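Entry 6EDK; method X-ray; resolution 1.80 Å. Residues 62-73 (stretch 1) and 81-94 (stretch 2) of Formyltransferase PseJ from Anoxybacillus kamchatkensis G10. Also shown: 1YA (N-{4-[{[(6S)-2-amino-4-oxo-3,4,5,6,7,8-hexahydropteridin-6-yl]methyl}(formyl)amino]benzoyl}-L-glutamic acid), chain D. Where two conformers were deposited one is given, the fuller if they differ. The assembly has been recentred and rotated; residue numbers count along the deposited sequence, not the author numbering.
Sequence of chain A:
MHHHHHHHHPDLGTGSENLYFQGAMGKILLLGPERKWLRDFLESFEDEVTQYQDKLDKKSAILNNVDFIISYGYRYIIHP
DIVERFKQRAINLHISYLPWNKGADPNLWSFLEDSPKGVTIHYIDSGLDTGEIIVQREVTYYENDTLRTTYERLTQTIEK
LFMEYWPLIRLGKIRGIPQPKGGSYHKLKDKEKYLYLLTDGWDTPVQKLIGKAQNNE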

# COMPACT_ATOMS: atom_id res chain seq x y z
N ILE A 62 -22.23 -0.23 -0.94
CA ILE A 62 -21.11 -0.13 0.02
C ILE A 62 -20.49 1.28 0.02
O ILE A 62 -20.02 1.77 1.05
N LEU A 63 -20.52 1.96 -1.11
CA LEU A 63 -19.98 3.28 -1.27
C LEU A 63 -20.89 4.41 -0.79
O LEU A 63 -20.43 5.55 -0.67
N ASN A 64 -22.17 4.14 -0.51
CA ASN A 64 -23.05 5.25 -0.19
C ASN A 64 -22.61 5.92 1.09
O ASN A 64 -22.32 5.25 2.09
N ASN A 65 -22.62 7.24 1.09
CA ASN A 65 -22.34 8.05 2.27
C ASN A 65 -20.91 7.86 2.80
O ASN A 65 -20.63 8.16 3.97
N VAL A 66 -20.01 7.39 1.98
CA VAL A 66 -18.60 7.20 2.38
C VAL A 66 -17.85 8.51 2.18
O VAL A 66 -17.87 9.10 1.10
N ASP A 67 -17.14 8.93 3.22
CA ASP A 67 -16.37 10.16 3.17
C ASP A 67 -14.90 9.91 2.76
O ASP A 67 -14.31 10.79 2.15
N PHE A 68 -14.36 8.72 3.04
CA PHE A 68 -12.92 8.48 2.83
C PHE A 68 -12.71 6.99 2.65
O PHE A 68 -13.38 6.20 3.31
N ILE A 69 -11.84 6.62 1.70
CA ILE A 69 -11.51 5.22 1.45
C ILE A 69 -10.04 4.99 1.80
O ILE A 69 -9.20 5.78 1.39
N ILE A 70 -9.76 3.93 2.55
CA ILE A 70 -8.37 3.51 2.82
C ILE A 70 -8.23 2.09 2.30
O ILE A 70 -8.91 1.17 2.75
N SER A 71 -7.38 1.88 1.28
CA SER A 71 -7.14 0.51 0.87
C SER A 71 -5.77 0.06 1.38
O SER A 71 -4.78 0.80 1.30
N TYR A 72 -5.73 -1.14 1.90
CA TYR A 72 -4.50 -1.72 2.53
C TYR A 72 -4.63 -3.21 2.28
O TYR A 72 -5.35 -3.91 3.00
N GLY A 73 -3.99 -3.68 1.23
CA GLY A 73 -4.06 -5.06 0.83
C GLY A 73 -5.31 -5.40 0.03
O GLY A 73 -5.69 -6.56 -0.03
N ASP A 81 -14.35 5.35 -12.34
CA ASP A 81 -15.44 6.21 -11.91
C ASP A 81 -15.45 6.33 -10.39
O ASP A 81 -15.73 7.40 -9.83
N ILE A 82 -15.11 5.24 -9.70
CA ILE A 82 -14.95 5.34 -8.24
C ILE A 82 -13.78 6.25 -7.89
O ILE A 82 -13.88 7.13 -7.00
N VAL A 83 -12.66 6.09 -8.62
CA VAL A 83 -11.48 6.94 -8.43
C VAL A 83 -11.84 8.40 -8.58
O VAL A 83 -11.51 9.22 -7.71
N GLU A 84 -12.59 8.75 -9.66
CA GLU A 84 -12.94 10.15 -9.86
C GLU A 84 -13.88 10.62 -8.77
O GLU A 84 -13.71 11.71 -8.22
N ARG A 85 -14.87 9.80 -8.41
CA ARG A 85 -15.81 10.23 -7.37
C ARG A 85 -15.10 10.50 -6.06
O ARG A 85 -15.50 11.37 -5.30
N PHE A 86 -14.03 9.76 -5.78
CA PHE A 86 -13.34 9.93 -4.51
C PHE A 86 -11.99 10.63 -4.65
O PHE A 86 -11.14 10.48 -3.77
N LYS A 87 -11.79 11.42 -5.70
CA LYS A 87 -10.59 12.25 -5.81
C LYS A 87 -10.27 12.92 -4.49
O LYS A 87 -11.14 13.53 -3.85
N GLN A 88 -9.01 12.79 -4.08
CA GLN A 88 -8.47 13.39 -2.85
C GLN A 88 -9.17 12.86 -1.60
O GLN A 88 -9.02 13.41 -0.49
N ARG A 89 -9.87 11.74 -1.72
CA ARG A 89 -10.53 11.13 -0.60
C ARG A 89 -10.28 9.63 -0.55
O ARG A 89 -10.99 8.93 0.18
N ALA A 90 -9.33 9.12 -1.34
CA ALA A 90 -9.03 7.70 -1.34
C ALA A 90 -7.50 7.49 -1.38
O ALA A 90 -6.85 7.95 -2.31
N ILE A 91 -6.98 6.74 -0.41
CA ILE A 91 -5.54 6.50 -0.29
C ILE A 91 -5.27 5.01 -0.28
O ILE A 91 -6.13 4.23 0.09
N ASN A 92 -4.02 4.62 -0.57
CA ASN A 92 -3.61 3.23 -0.59
C ASN A 92 -2.25 3.17 0.16
O ASN A 92 -1.47 4.14 0.08
N LEU A 93 -2.08 2.09 0.92
CA LEU A 93 -0.85 1.74 1.66
C LEU A 93 -0.12 0.64 0.91
O LEU A 93 -0.58 -0.52 0.85
N HIS A 94 1.07 0.97 0.35
CA HIS A 94 1.82 0.10 -0.54
C HIS A 94 3.22 -0.06 0.03
O HIS A 94 3.87 0.94 0.31

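A strand beginning at Phe68 runs parallel to strand 90-94, their axes 15° apart, and four backbone hydrogen bonds join the two stretches. Alternate residues of stretch 1 serve as both donor and acceptor: Ile69 N donates to Arg89 O (2.9 Å) and Ile69 O accepts from Ile91 N (3.0 Å), after which Ser71 N donates to Ile91 O (2.9 Å) and Ser71 O accepts from Leu93 N (3.0 Å). The ladder is continued by water 1, which accepts from Gly73 N (2.8 Å) and donates to Leu93 O (2.6 Å), so a water links the two stretches beyond the last direct hydrogen bond, Leu93 N to Ser71 O.

The side chains of Ile69, Ala90, Ser71 and Asn92 share one face of the sheet. Ile69 (m, t) lays CD1 over the face of the Phe86 ring, 3.6 Å from its centroid, while its CB lies 3.9 Å from Ala90 CB. Phe86 (chi1 m), just beyond the helix, points toward stretch 1 and packs against Leu63 and Val66: its CE2 is 4.1 Å from Leu63 CD2, its CE1 3.8 Å from Val66 CG1. Leu63 (m, t) also meets Ile82 (m, t), CD1 to CD1 at 4.0 Å. Further along this face, Ser71 (p) places OG 2.6 Å from the atom modelled as Asn92 OD1. The Asn92 amide (chi1 t) is probably turned over in the model, so its exact pairing remains open; its end also lies near the 1YA ligand.

Ile70 and Ile91 occupy the other face. Ile70 (m, t) touches Ile91 (p, t) through their CG1 atoms at 4.1 Å and reaches Leu93 CD1 with CG2 at 4.0 Å. Phe68 (chi1 t) starts away from stretch 2, yet its ring end returns, bringing CZ to 3.9 Å from Ile91 CG2. Leu93 (m, p) points toward stretch 1 and sets CD2 over the face of the Tyr72 ring, 4.1 Å from the centroid; Tyr72 (chi1 t) has its OH hydrogen-bonded elsewhere in the structure.

Of the two arginines, Arg89 (m, t, m) has a hydrogen bond for its guanidinium within its own stretch, where NH2 donates to Arg85 O at 2.7 Å, tying the turn to the end of the helix; its aliphatic CD meanwhile lies 3.4 Å from Asp67 O. Arg85 (t, t, t), whose CA-to-CB bond points toward stretch 1, brings NH2 to 3.3 Å from Leu63 O, but the angle is too poor for a hydrogen bond. Leu63 O instead accepts from Val66 N at 3.3 Å, closing the type II turn from Leu63 to Val66.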

# COMPACT_ATOMS: atom_id res chain seq x y z
CB ILE A 62 -20.06 -1.20 -0.34
CG1 ILE A 62 -20.61 -2.62 -0.19
CG2 ILE A 62 -18.83 -1.08 0.51
CD1 ILE A 62 -20.90 -3.04 1.24
CB LEU A 63 -19.65 3.51 -2.74
CG LEU A 63 -18.59 2.57 -3.29
CD1 LEU A 63 -18.46 2.73 -4.78
CD2 LEU A 63 -17.22 2.84 -2.61
CB ASN A 64 -24.50 4.78 0.01
CG ASN A 64 -25.13 4.14 -1.25
OD1 ASN A 64 -24.66 4.27 -2.36
ND2 ASN A 64 -26.25 3.45 -1.04
CB ASN A 65 -23.33 7.73 3.37
CG ASN A 65 -24.75 8.05 2.97
OD1 ASN A 65 -25.65 7.21 3.10
ND2 ASN A 65 -24.96 9.25 2.45
CB VAL A 66 -17.96 6.06 1.57
CG1 VAL A 66 -16.38 6.08 1.72
CG2 VAL A 66 -18.53 4.78 2.00
CB ASP A 67 -16.34 10.83 4.53
CG ASP A 67 -17.69 11.33 4.94
OD1 ASP A 67 -18.35 11.91 4.08
OD2 ASP A 67 -18.07 11.08 6.10
CB PHE A 68 -12.14 9.02 4.01
CG PHE A 68 -10.72 9.43 3.65
CD1 PHE A 68 -10.45 10.72 3.24
CD2 PHE A 68 -9.68 8.53 3.76
CE1 PHE A 68 -9.15 11.10 2.90
CE2 PHE A 68 -8.40 8.90 3.42
CZ PHE A 68 -8.14 10.20 2.99
CB ILE A 69 -11.74 4.84 -0.02
CG1 ILE A 69 -13.27 5.02 -0.35
CG2 ILE A 69 -11.28 3.47 -0.27
CD1 ILE A 69 -13.57 4.87 -1.81
CB ILE A 70 -8.02 3.57 4.32
CG1 ILE A 70 -8.15 4.97 4.85
CG2 ILE A 70 -6.52 3.03 4.54
CD1 ILE A 70 -8.15 5.04 6.38
CB SER A 71 -7.21 0.29 -0.65
OG SER A 71 -6.25 0.96 -1.41
CB TYR A 72 -4.43 -1.38 4.00
CG TYR A 72 -3.18 -1.93 4.70
CD1 TYR A 72 -2.06 -2.27 3.96
CD2 TYR A 72 -3.14 -2.11 6.10
CE1 TYR A 72 -0.91 -2.79 4.61
CE2 TYR A 72 -1.98 -2.64 6.72
CZ TYR A 72 -0.90 -2.95 5.97
OH TYR A 72 0.29 -3.46 6.53
CB ASP A 81 -16.77 5.68 -12.45
CG ASP A 81 -16.85 5.77 -13.98
OD1 ASP A 81 -16.13 6.59 -14.59
OD2 ASP A 81 -17.64 5.02 -14.58
CB ILE A 82 -14.77 3.93 -7.66
CG1 ILE A 82 -15.99 3.03 -7.94
CG2 ILE A 82 -14.60 3.97 -6.17
CD1 ILE A 82 -15.78 1.58 -7.45
CB VAL A 83 -10.38 6.52 -9.42
CG1 VAL A 83 -9.26 7.56 -9.44
CG2 VAL A 83 -9.86 5.16 -9.06
CB GLU A 84 -13.58 10.35 -11.23
CG GLU A 84 -13.75 11.83 -11.60
CD GLU A 84 -12.40 12.55 -11.82
OE1 GLU A 84 -11.39 11.86 -12.09
OE2 GLU A 84 -12.36 13.79 -11.71
CB ARG A 85 -16.86 9.14 -7.17
CG ARG A 85 -17.78 9.36 -5.98
CD ARG A 85 -18.90 8.28 -5.99
NE ARG A 85 -19.67 8.30 -4.76
CZ ARG A 85 -20.49 7.32 -4.37
NH1 ARG A 85 -20.60 6.21 -5.09
NH2 ARG A 85 -21.15 7.43 -3.23
CB PHE A 86 -13.19 8.55 -3.83
CG PHE A 86 -14.50 8.03 -3.26
CD1 PHE A 86 -14.91 8.44 -2.02
CD2 PHE A 86 -15.30 7.17 -4.00
CE1 PHE A 86 -16.13 7.99 -1.50
CE2 PHE A 86 -16.49 6.73 -3.51
CZ PHE A 86 -16.93 7.15 -2.26
CB LYS A 87 -10.74 13.33 -6.89
CG LYS A 87 -10.44 12.83 -8.32
CD LYS A 87 -9.07 12.10 -8.43
CE LYS A 87 -8.48 12.22 -9.84
NZ LYS A 87 -7.55 11.11 -10.20
CB GLN A 88 -8.47 14.92 -2.92
CG GLN A 88 -7.60 15.49 -4.12
CD GLN A 88 -6.08 15.23 -3.98
OE1 GLN A 88 -5.49 14.38 -4.69
NE2 GLN A 88 -5.43 15.97 -3.08
CB ARG A 89 -12.05 11.40 -0.63
CG ARG A 89 -12.46 12.86 -0.57
CD ARG A 89 -14.02 13.02 -0.44
NE ARG A 89 -14.74 12.58 -1.64
CZ ARG A 89 -15.98 12.06 -1.64
NH1 ARG A 89 -16.63 11.90 -0.49
NH2 ARG A 89 -16.55 11.67 -2.78
CB ALA A 90 -9.62 7.01 -2.54
CB ILE A 91 -4.93 7.13 0.93
CG1 ILE A 91 -5.39 6.50 2.25
CG2 ILE A 91 -5.13 8.63 0.99
CD1 ILE A 91 -4.86 7.13 3.44
CB ASN A 92 -3.42 2.72 -2.00
CG ASN A 92 -3.02 1.25 -2.06
OD1 ASN A 92 -3.71 0.38 -1.55
ND2 ASN A 92 -1.88 0.95 -2.71
CB LEU A 93 -1.16 1.27 3.08
CG LEU A 93 -1.55 2.30 4.11
CD1 LEU A 93 -2.62 3.29 3.69
CD2 LEU A 93 -1.95 1.65 5.42
CB HIS A 94 1.91 0.74 -1.93
CG HIS A 94 2.59 -0.10 -2.94
ND1 HIS A 94 2.08 -1.30 -3.38
CD2 HIS A 94 3.76 0.08 -3.61
CE1 HIS A 94 2.91 -1.84 -4.24
NE2 HIS A 94 3.94 -1.03 -4.40
N1 1YA D . -6.92 0.44 -7.71
C2 1YA D . -6.50 1.65 -8.46
NA2 1YA D . -7.34 2.17 -9.52
N3 1YA D . -5.24 2.41 -8.14
C4 1YA D . -4.32 1.94 -7.09
O4 1YA D . -3.32 2.60 -6.90
C4A 1YA D . -4.74 0.72 -6.35
N5 1YA D . -3.95 0.28 -5.31
C6 1YA D . -4.18 -1.20 -4.94
C7 1YA D . -5.49 -1.59 -4.84
N8 1YA D . -6.46 -1.12 -5.98
C8A 1YA D . -6.07 -0.02 -6.64
C9 1YA D . -3.44 -2.00 -6.04
N10 1YA D . -3.43 -3.45 -5.79
C11 1YA D . -4.03 -6.05 -9.07
C12 1YA D . -4.92 -6.11 -8.01
C13 1YA D . -4.74 -5.25 -6.93
C14 1YA D . -3.67 -4.37 -6.94
C15 1YA D . -2.79 -4.33 -8.00
C16 1YA D . -2.97 -5.18 -9.07
C17 1YA D . -4.18 -7.01 -10.29
N 1YA D . -2.91 -7.66 -10.70
CA 1YA D . -2.80 -8.62 -11.83
CB 1YA D . -3.03 -7.88 -13.17
CG 1YA D . -2.82 -6.36 -13.07
CD 1YA D . -2.68 -5.70 -14.45
OE1 1YA D . -2.29 -4.50 -14.55
OE2 1YA D . -2.94 -6.35 -15.50
CT 1YA D . -1.40 -9.28 -11.78
O2 1YA D . -0.53 -8.95 -10.92
O1 1YA D . -1.10 -10.18 -12.61
C18 1YA D . -3.12 -4.03 -4.49
O5 1YA D . -2.91 -3.34 -3.55
O 1YA D . -5.22 -7.20 -10.80
O HOH W 1 -2.41 -1.98 -0.26